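Side-chain contact in uncharacterized protein (Trypanosoma cruzi, PDB 6NEY), which probably recognises acetylated lysine through its bromodomain, the part of a longer protein described here, and is thereby probably linked to chromatin and transcription: residues 66-71 with 75-80. Sequence-based numbering, arbitrary orientation.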
loop_
_atom_site.group_PDB
_atom_site.type_symbol
_atom_site.label_atom_id
_atom_site.label_comp_id
_atom_site.label_asym_id
_atom_site.label_seq_id
_atom_site.Cartn_x
_atom_site.Cartn_y
_atom_site.Cartn_z
ATOM N N GLU A 66 9.180 -5.843 -9.015
ATOM C CA GLU A 66 8.660 -5.207 -10.265
ATOM C C GLU A 66 7.148 -5.403 -10.430
ATOM O O GLU A 66 6.643 -5.068 -11.512
ATOM C CB GLU A 66 9.289 -5.780 -11.544
ATOM C CG GLU A 66 10.800 -5.935 -11.542
ATOM C CD GLU A 66 11.346 -6.035 -12.963
ATOM O OE1 GLU A 66 10.908 -6.957 -13.689
ATOM O OE2 GLU A 66 12.153 -5.161 -13.372
ATOM N N ALA A 67 6.420 -5.827 -9.400
ATOM C CA ALA A 67 4.962 -6.088 -9.486
ATOM C C ALA A 67 4.217 -4.832 -9.967
ATOM O O ALA A 67 3.225 -4.958 -10.718
ATOM C CB ALA A 67 4.450 -6.547 -8.145
ATOM N N TYR A 68 4.682 -3.639 -9.568
ATOM C CA TYR A 68 3.925 -2.365 -9.707
ATOM C C TYR A 68 4.476 -1.461 -10.824
ATOM O O TYR A 68 3.812 -0.454 -11.143
ATOM C CB TYR A 68 3.975 -1.578 -8.388
ATOM C CG TYR A 68 3.406 -2.257 -7.172
ATOM C CD1 TYR A 68 2.168 -2.893 -7.177
ATOM C CD2 TYR A 68 4.097 -2.204 -5.970
ATOM C CE1 TYR A 68 1.650 -3.475 -6.025
ATOM C CE2 TYR A 68 3.592 -2.763 -4.814
ATOM C CZ TYR A 68 2.372 -3.420 -4.839
ATOM O OH TYR A 68 1.923 -3.965 -3.666
ATOM N N SER A 69 5.627 -1.785 -11.414
ATOM C CA SER A 69 6.456 -0.825 -12.205
ATOM C C SER A 69 5.845 -0.530 -13.585
ATOM O O SER A 69 6.338 0.411 -14.245
ATOM C CB SER A 69 7.860 -1.317 -12.350
ATOM O OG SER A 69 8.499 -1.455 -11.091
ATOM N N TYR A 70 4.862 -1.322 -14.032
ATOM C CA TYR A 70 4.273 -1.251 -15.396
ATOM C C TYR A 70 2.897 -0.575 -15.390
ATOM O O TYR A 70 2.362 -0.384 -16.492
ATOM C CB TYR A 70 4.237 -2.647 -16.027
ATOM C CG TYR A 70 5.614 -3.231 -16.187
ATOM C CD1 TYR A 70 6.224 -3.903 -15.143
ATOM C CD2 TYR A 70 6.345 -3.038 -17.350
ATOM C CE1 TYR A 70 7.513 -4.396 -15.256
ATOM C CE2 TYR A 70 7.632 -3.530 -17.484
ATOM C CZ TYR A 70 8.221 -4.206 -16.431
ATOM O OH TYR A 70 9.483 -4.702 -16.550
ATOM N N ASP A 71 2.350 -0.192 -14.231
ATOM C CA ASP A 71 1.028 0.490 -14.136
ATOM C C ASP A 71 1.238 1.999 -14.040
ATOM O O ASP A 71 1.664 2.447 -12.981
ATOM C CB ASP A 71 0.219 0.082 -12.900
ATOM C CG ASP A 71 -0.207 -1.372 -12.844
ATOM O OD1 ASP A 71 -0.222 -2.033 -13.917
ATOM O OD2 ASP A 71 -0.542 -1.825 -11.723
ATOM N N THR A 75 -2.141 1.344 -10.214
ATOM C CA THR A 75 -3.461 0.769 -9.852
ATOM C C THR A 75 -3.282 -0.407 -8.884
ATOM O O THR A 75 -4.057 -0.485 -7.902
ATOM C CB THR A 75 -4.238 0.338 -11.104
ATOM O OG1 THR A 75 -4.309 1.487 -11.950
ATOM C CG2 THR A 75 -5.618 -0.184 -10.772
ATOM N N ALA A 76 -2.350 -1.316 -9.174
ATOM C CA ALA A 76 -2.126 -2.565 -8.407
ATOM C C ALA A 76 -1.727 -2.224 -6.965
ATOM O O ALA A 76 -2.223 -2.873 -6.009
ATOM C CB ALA A 76 -1.067 -3.395 -9.083
ATOM N N LEU A 77 -0.874 -1.209 -6.809
ATOM C CA LEU A 77 -0.438 -0.730 -5.469
ATOM C C LEU A 77 -1.630 -0.082 -4.765
ATOM O O LEU A 77 -1.833 -0.376 -3.576
ATOM C CB LEU A 77 0.723 0.265 -5.591
ATOM C CG LEU A 77 1.121 0.953 -4.281
ATOM C CD1 LEU A 77 1.453 -0.051 -3.193
ATOM C CD2 LEU A 77 2.286 1.904 -4.492
ATOM N N ARG A 78 -2.384 0.778 -5.455
ATOM C CA ARG A 78 -3.601 1.428 -4.878
ATOM C C ARG A 78 -4.607 0.354 -4.413
ATOM O O ARG A 78 -5.200 0.542 -3.332
ATOM C CB ARG A 78 -4.263 2.398 -5.864
ATOM C CG ARG A 78 -3.433 3.624 -6.227
ATOM C CD ARG A 78 -4.193 4.427 -7.275
ATOM N NE ARG A 78 -3.461 5.520 -7.914
ATOM C CZ ARG A 78 -3.292 6.747 -7.430
ATOM N NH1 ARG A 78 -3.743 7.089 -6.231
ATOM N NH2 ARG A 78 -2.615 7.627 -8.141
ATOM N N GLU A 79 -4.821 -0.706 -5.201
ATOM C CA GLU A 79 -5.680 -1.882 -4.846
ATOM C C GLU A 79 -5.146 -2.604 -3.598
ATOM O O GLU A 79 -5.958 -2.983 -2.727
ATOM C CB GLU A 79 -5.758 -2.880 -6.002
ATOM N N ASP A 80 -3.832 -2.785 -3.483
ATOM C CA ASP A 80 -3.230 -3.444 -2.298
ATOM C C ASP A 80 -3.441 -2.553 -1.063
ATOM O O ASP A 80 -3.779 -3.111 -0.008
ATOM C CB ASP A 80 -1.770 -3.829 -2.531
ATOM C CG ASP A 80 -1.561 -5.088 -3.339
ATOM O OD1 ASP A 80 -2.558 -5.826 -3.569
ATOM O OD2 ASP A 80 -0.402 -5.319 -3.747
#
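In the bromodomain helical bundle, the loop that follows helix 56-64 is fastened to the first turns of helix 75-92, chiefly by Tyr68 and Asp71, the two ends of a type I beta turn. With CG beside its own backbone N (chi1 -60°), Tyr68 turns its ring toward the helix, where Leu77 lies across it at about a right angle. Leu77 CB sits over the centre of one ring face, 3.8 Å from the centroid, in a CH-pi contact, while Leu77 CD1 reaches CE2 of the ring at 3.8 Å. Ala76 CB meets the same ring at its edge, near CD1. Farther along, the phenol OH of Tyr68 donates a hydrogen bond of 2.7 Å to Asp80 OD2, which accepts it with its anti lone pair; the carboxylate plane is turned 70° from the ring. That oxygen also forms a salt bridge with Lys62 of helix 56-64, which probably favours the ionised carboxylate. At the start of the helix, Ala76 N donates to Asp71 OD2 over 3.2 Å; the carboxylate oxygen is met on its anti side, somewhat out of plane, and thus takes up a first-turn N-H. Tyr68 and Leu77 are buried: the tyrosine also packs on Ala59 and Ala63 of helix 56-64 and on Leu15 of helix 12-21, while Leu77 touches Leu18 and Val19 of helix 12-21 and Ile113 of helix 97-124.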